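Local coordinates for uncharacterized protein Q64V53_BACFR (Bacteroides fragilis, PDB 2RA8), which is of unknown function but joins a WGR domain, a module that in other proteins is linked to nucleic-acid binding, to a leucine-rich-repeat domain, at residues G289-E294 against N317-E322; I312-N317 against I335-S340. All blocks are in the same frame, centred on the assembly; numbering follows the deposited sequence.

Interaction 1 (G289-E294 against N317-E322)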
loop_
_atom_site.group_PDB
_atom_site.type_symbol
_atom_site.label_atom_id
_atom_site.label_comp_id
_atom_site.label_asym_id
_atom_site.label_seq_id
_atom_site.Cartn_x
_atom_site.Cartn_y
_atom_site.Cartn_z
ATOM N N GLY A 289 16.132 4.135 -6.076
ATOM C CA GLY A 289 17.493 3.862 -5.631
ATOM C C GLY A 289 18.114 4.876 -4.687
ATOM O O GLY A 289 17.437 5.783 -4.179
ATOM N N VAL A 290 19.415 4.720 -4.446
ATOM C CA VAL A 290 20.152 5.626 -3.574
ATOM C C VAL A 290 20.691 6.777 -4.388
ATOM O O VAL A 290 21.896 6.923 -4.575
ATOM C CB VAL A 290 21.316 4.903 -2.870
ATOM C CG1 VAL A 290 22.003 5.843 -1.898
ATOM C CG2 VAL A 290 20.785 3.683 -2.141
ATOM N N LEU A 291 19.769 7.591 -4.886
ATOM C CA LEU A 291 20.086 8.760 -5.688
ATOM C C LEU A 291 20.322 9.881 -4.694
ATOM O O LEU A 291 19.407 10.266 -3.954
ATOM C CB LEU A 291 18.888 9.092 -6.568
ATOM C CG LEU A 291 18.929 9.786 -7.931
ATOM C CD1 LEU A 291 17.881 10.883 -7.906
ATOM C CD2 LEU A 291 20.287 10.337 -8.262
ATOM N N THR A 292 21.550 10.392 -4.659
ATOM C CA THR A 292 21.906 11.472 -3.741
ATOM C C THR A 292 22.103 12.776 -4.461
ATOM O O THR A 292 22.031 12.840 -5.689
ATOM C CB THR A 292 23.197 11.149 -2.975
ATOM O OG1 THR A 292 24.268 10.962 -3.911
ATOM C CG2 THR A 292 23.021 9.896 -2.142
ATOM N N ASP A 293 22.369 13.829 -3.693
ATOM C CA ASP A 293 22.570 15.163 -4.249
ATOM C C ASP A 293 23.663 15.253 -5.283
ATOM O O ASP A 293 23.601 16.092 -6.179
ATOM C CB ASP A 293 22.860 16.169 -3.131
ATOM C CG ASP A 293 21.637 16.474 -2.285
ATOM O OD1 ASP A 293 20.524 16.042 -2.657
ATOM O OD2 ASP A 293 21.786 17.154 -1.250
ATOM N N GLU A 294 24.684 14.413 -5.164
ATOM C CA GLU A 294 25.762 14.449 -6.143
ATOM C C GLU A 294 25.277 13.879 -7.449
ATOM O O GLU A 294 25.855 14.133 -8.507
ATOM C CB GLU A 294 26.998 13.691 -5.635
ATOM C CG GLU A 294 26.712 12.393 -4.919
ATOM C CD GLU A 294 27.963 11.809 -4.283
ATOM O OE1 GLU A 294 27.852 10.776 -3.588
ATOM O OE2 GLU A 294 29.054 12.385 -4.479
ATOM N N ASN A 317 14.172 8.521 -3.168
ATOM C CA ASN A 317 15.537 9.008 -3.318
ATOM C C ASN A 317 16.132 9.420 -1.990
ATOM O O ASN A 317 15.526 9.240 -0.934
ATOM C CB ASN A 317 15.531 10.224 -4.247
ATOM C CG ASN A 317 14.699 11.372 -3.691
ATOM O OD1 ASN A 317 15.027 11.940 -2.648
ATOM N ND2 ASN A 317 13.614 11.712 -4.379
ATOM N N TYR A 318 17.330 9.987 -2.045
ATOM C CA TYR A 318 18.018 10.448 -0.848
ATOM C C TYR A 318 18.520 11.858 -1.081
ATOM O O TYR A 318 19.641 12.195 -0.715
ATOM C CB TYR A 318 19.191 9.511 -0.503
ATOM C CG TYR A 318 18.811 8.265 0.271
ATOM C CD1 TYR A 318 18.781 8.269 1.668
ATOM C CD2 TYR A 318 18.490 7.079 -0.388
ATOM C CE1 TYR A 318 18.442 7.116 2.388
ATOM C CE2 TYR A 318 18.150 5.924 0.322
ATOM C CZ TYR A 318 18.131 5.952 1.704
ATOM O OH TYR A 318 17.810 4.811 2.397
ATOM N N LEU A 319 17.683 12.680 -1.710
ATOM C CA LEU A 319 18.019 14.071 -1.984
ATOM C C LEU A 319 17.711 14.916 -0.765
ATOM O O LEU A 319 16.834 14.574 0.031
ATOM C CB LEU A 319 17.197 14.607 -3.157
ATOM C CG LEU A 319 17.339 13.926 -4.523
ATOM C CD1 LEU A 319 16.450 14.641 -5.524
ATOM C CD2 LEU A 319 18.795 13.955 -4.978
ATOM N N SER A 320 18.428 16.023 -0.610
ATOM C CA SER A 320 18.199 16.927 0.515
ATOM C C SER A 320 17.103 17.872 0.093
ATOM O O SER A 320 16.849 18.030 -1.107
ATOM C CB SER A 320 19.475 17.719 0.830
ATOM O OG SER A 320 19.835 18.566 -0.247
ATOM N N ASP A 321 16.428 18.510 1.047
ATOM C CA ASP A 321 15.372 19.428 0.650
ATOM C C ASP A 321 15.907 20.586 -0.151
ATOM O O ASP A 321 15.233 21.090 -1.047
ATOM C CB ASP A 321 14.579 19.956 1.857
ATOM C CG ASP A 321 15.429 20.144 3.092
ATOM O OD1 ASP A 321 16.605 20.547 2.966
ATOM O OD2 ASP A 321 14.903 19.902 4.200
ATOM N N GLU A 322 17.127 21.011 0.145
ATOM C CA GLU A 322 17.716 22.127 -0.583
ATOM C C GLU A 322 17.932 21.763 -2.037
ATOM O O GLU A 322 17.707 22.588 -2.929
ATOM C CB GLU A 322 19.034 22.539 0.071
ATOM C CG GLU A 322 18.893 22.778 1.574
ATOM C CD GLU A 322 20.129 23.398 2.200
ATOM O OE1 GLU A 322 21.234 22.842 2.026
ATOM O OE2 GLU A 322 19.990 24.443 2.873
#
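G289 O lies at the edge of the Y318 ring, near its plane, 4.1 Å from CD2. V290 comes next and crosses the same ring obliquely. Its CG1, anti to the backbone N (chi1 -176°), rests 4.0 Å from Y318 CD2. The ring's hydroxyl bonds outside this contact, to I352 N. L291 gives its carbonyl to the neighbouring loop: Y318 N donates to L291 O at 2.8 Å. L291 CD1 also packs on L319 CD2, and the leucine also packs on helix 265-274 and on I286. T292 sits at the N-cap position of helix 293-300. Its CG2 meets Y318 CB at 4.2 Å, while its OG1 bonds to N266. L319 CD2 lies over the T292 carbonyl, 3.5 Å from T292 O. D293 grips S320 with both carboxylate oxygens, each met on its syn side. S320 N reaches D293 OD1 at 2.9 Å, and S320 OG donates to D293 OD2 at 2.6 Å. S320 OG also caps M323 N, at the start of helix 321-330. So the first turn of one helix fixes the N-cap residue of the next. Such side-by-side stacking of strand-to-helix loops is characteristic of leucine-rich repeats.

Interaction 2 (I312-N317 against I335-S340)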
loop_
_atom_site.group_PDB
_atom_site.type_symbol
_atom_site.label_atom_id
_atom_site.label_comp_id
_atom_site.label_asym_id
_atom_site.label_seq_id
_atom_site.Cartn_x
_atom_site.Cartn_y
_atom_site.Cartn_z
ATOM N N ILE A 312 11.239 13.319 -15.465
ATOM C CA ILE A 312 12.390 12.699 -14.836
ATOM C C ILE A 312 11.857 12.144 -13.546
ATOM O O ILE A 312 11.490 12.899 -12.644
ATOM C CB ILE A 312 13.511 13.709 -14.546
ATOM C CG1 ILE A 312 13.996 14.350 -15.857
ATOM C CG2 ILE A 312 14.668 13.000 -13.853
ATOM C CD1 ILE A 312 15.161 15.334 -15.670
ATOM N N ASN A 313 11.776 10.819 -13.469
ATOM C CA ASN A 313 11.263 10.142 -12.290
ATOM C C ASN A 313 12.346 9.843 -11.287
ATOM O O ASN A 313 13.259 9.066 -11.555
ATOM C CB ASN A 313 10.555 8.837 -12.693
ATOM C CG ASN A 313 9.871 8.157 -11.521
ATOM O OD1 ASN A 313 9.421 8.817 -10.585
ATOM N ND2 ASN A 313 9.770 6.830 -11.577
HETATM N N MSE A 314 12.244 10.469 -10.118
HETATM C CA MSE A 314 13.207 10.268 -9.039
HETATM C C MSE A 314 12.473 9.871 -7.780
HETATM O O MSE A 314 12.933 10.115 -6.664
HETATM C CB MSE A 314 14.006 11.552 -8.800
HETATM C CG MSE A 314 14.834 11.989 -10.014
HETATM SE SE MSE A 314 15.862 13.624 -9.748
HETATM C CE MSE A 314 14.604 14.908 -10.439
ATOM N N LYS A 315 11.310 9.253 -7.968
ATOM C CA LYS A 315 10.476 8.801 -6.859
ATOM C C LYS A 315 11.256 7.807 -6.042
ATOM O O LYS A 315 11.704 6.789 -6.556
ATOM C CB LYS A 315 9.194 8.189 -7.413
ATOM C CG LYS A 315 8.107 7.914 -6.393
ATOM C CD LYS A 315 6.771 7.740 -7.107
ATOM C CE LYS A 315 5.787 6.925 -6.287
ATOM N NZ LYS A 315 5.577 7.502 -4.935
ATOM N N TYR A 316 11.399 8.109 -4.752
ATOM C CA TYR A 316 12.183 7.330 -3.783
ATOM C C TYR A 316 13.621 7.695 -4.052
ATOM O O TYR A 316 14.227 7.254 -5.038
ATOM C CB TYR A 316 11.997 5.806 -3.905
ATOM C CG TYR A 316 12.756 5.047 -2.820
ATOM C CD1 TYR A 316 14.110 4.739 -2.975
ATOM C CD2 TYR A 316 12.151 4.736 -1.597
ATOM C CE1 TYR A 316 14.846 4.156 -1.944
ATOM C CE2 TYR A 316 12.888 4.149 -0.553
ATOM C CZ TYR A 316 14.232 3.868 -0.740
ATOM O OH TYR A 316 14.985 3.315 0.274
ATOM N N ASN A 317 14.172 8.521 -3.168
ATOM C CA ASN A 317 15.537 9.008 -3.318
ATOM C C ASN A 317 16.132 9.420 -1.990
ATOM O O ASN A 317 15.526 9.240 -0.934
ATOM C CB ASN A 317 15.531 10.224 -4.247
ATOM C CG ASN A 317 14.699 11.372 -3.691
ATOM O OD1 ASN A 317 15.027 11.940 -2.648
ATOM N ND2 ASN A 317 13.614 11.712 -4.379
ATOM N N ILE A 335 8.922 16.605 -12.775
ATOM C CA ILE A 335 9.829 15.692 -12.095
ATOM C C ILE A 335 9.162 15.196 -10.850
ATOM O O ILE A 335 8.309 15.876 -10.275
ATOM C CB ILE A 335 11.177 16.360 -11.696
ATOM C CG1 ILE A 335 10.931 17.503 -10.708
ATOM C CG2 ILE A 335 11.900 16.867 -12.945
ATOM C CD1 ILE A 335 12.203 18.053 -10.075
ATOM N N ASP A 336 9.523 13.991 -10.431
ATOM C CA ASP A 336 8.959 13.423 -9.224
ATOM C C ASP A 336 10.092 13.152 -8.267
ATOM O O ASP A 336 10.874 12.215 -8.453
ATOM C CB ASP A 336 8.221 12.118 -9.521
ATOM C CG ASP A 336 7.403 11.637 -8.336
ATOM O OD1 ASP A 336 7.840 11.864 -7.187
ATOM O OD2 ASP A 336 6.333 11.023 -8.557
ATOM N N VAL A 337 10.196 13.980 -7.236
ATOM C CA VAL A 337 11.252 13.810 -6.249
ATOM C C VAL A 337 10.675 13.358 -4.932
ATOM O O VAL A 337 11.330 13.442 -3.898
ATOM C CB VAL A 337 12.044 15.125 -6.058
ATOM C CG1 VAL A 337 12.982 15.335 -7.230
ATOM C CG2 VAL A 337 11.085 16.305 -5.958
ATOM N N SER A 338 9.447 12.847 -4.982
ATOM C CA SER A 338 8.735 12.377 -3.796
ATOM C C SER A 338 9.380 11.185 -3.148
ATOM O O SER A 338 10.291 10.578 -3.706
ATOM C CB SER A 338 7.283 12.011 -4.154
ATOM O OG SER A 338 7.213 10.763 -4.832
ATOM N N ASP A 339 8.889 10.846 -1.958
ATOM C CA ASP A 339 9.387 9.719 -1.181
ATOM C C ASP A 339 10.850 9.772 -0.849
ATOM O O ASP A 339 11.527 8.740 -0.813
ATOM C CB ASP A 339 9.066 8.401 -1.890
ATOM C CG ASP A 339 7.652 7.917 -1.603
ATOM O OD1 ASP A 339 7.372 7.564 -0.438
ATOM O OD2 ASP A 339 6.819 7.892 -2.536
ATOM N N SER A 340 11.355 10.974 -0.600
ATOM C CA SER A 340 12.750 11.137 -0.228
ATOM C C SER A 340 12.940 10.457 1.100
ATOM O O SER A 340 12.070 10.517 1.967
ATOM C CB SER A 340 13.113 12.624 -0.083
ATOM O OG SER A 340 13.046 13.299 -1.326
HETATM O O HOH W 1 6.761 8.605 -10.296
#
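M314, a selenomethionine, puts its CE 3.6 Å from V337 CG1 and 3.9 Å from I335 CB. Its chain bends at chi3 (-93°), which turns CE toward these two side chains. Beside it, I312 CB meets I335 CG2. I335 and V337 also touch helix 321-330, the helix of this beta-alpha-beta unit, within a leucine-rich-repeat domain. Strands 311-313 and 334-336 run parallel here, at one end of the repeat sheet. D336 N donates to I312 O, and M314 N donates to D336 O at 2.8 Å. Beyond the strands, Y316 N bonds to S338 O.

The N317 amide sits between the two loops. Its ND2 donates to M314 O and V337 O, both close to the amide plane. V337 O is met from above its carbonyl plane. At the other end of the amide, OD1 accepts from S340 OG at 2.7 Å and from L319 N, the latter closing an Asx turn.

At the polar edge, N313 and D336 lie side by side, pointing the same way. One water donates to N313 OD1 and D336 OD2. N313 OD1 accepts from K315 N and D336 OD1 from S338 N, two Asx turns. D336 OD1 also accepts from S338 OG, so two donors hold this oxygen. K315 runs past D336 and S338, its CG 3.4 Å from S338 OG. Its chain then bends at chi4 (55°), and NZ forms a salt bridge with D339 OD2 at 2.7 Å, nearly along the C-O axis.

How the interactions relate
Interactions 1 and 2 are successive contacts between neighbouring strand-to-helix segments of the parallel-sheet domain, their centres about 9 Å apart. They share N317. Its backbone lies beside 289-294, and its amide reaches across to 335-340. Their segments alternate along the chain, and helix 321-330 starts in interaction 1 and leads to the second strand of interaction 2. Side chains also touch between the two contacts: L291 CD1 lies 3.9 Å from M314 CG, and L319 CD1 lies 3.9 Å from V337 CG1. The backbone G289 O is also 3.7 Å from Y316 CD1. Y318 and Y316 both bond through their hydroxyls to the backbone of I352. Both contacts border the second subunit: its D321 packs on S320, and its E342 on V337.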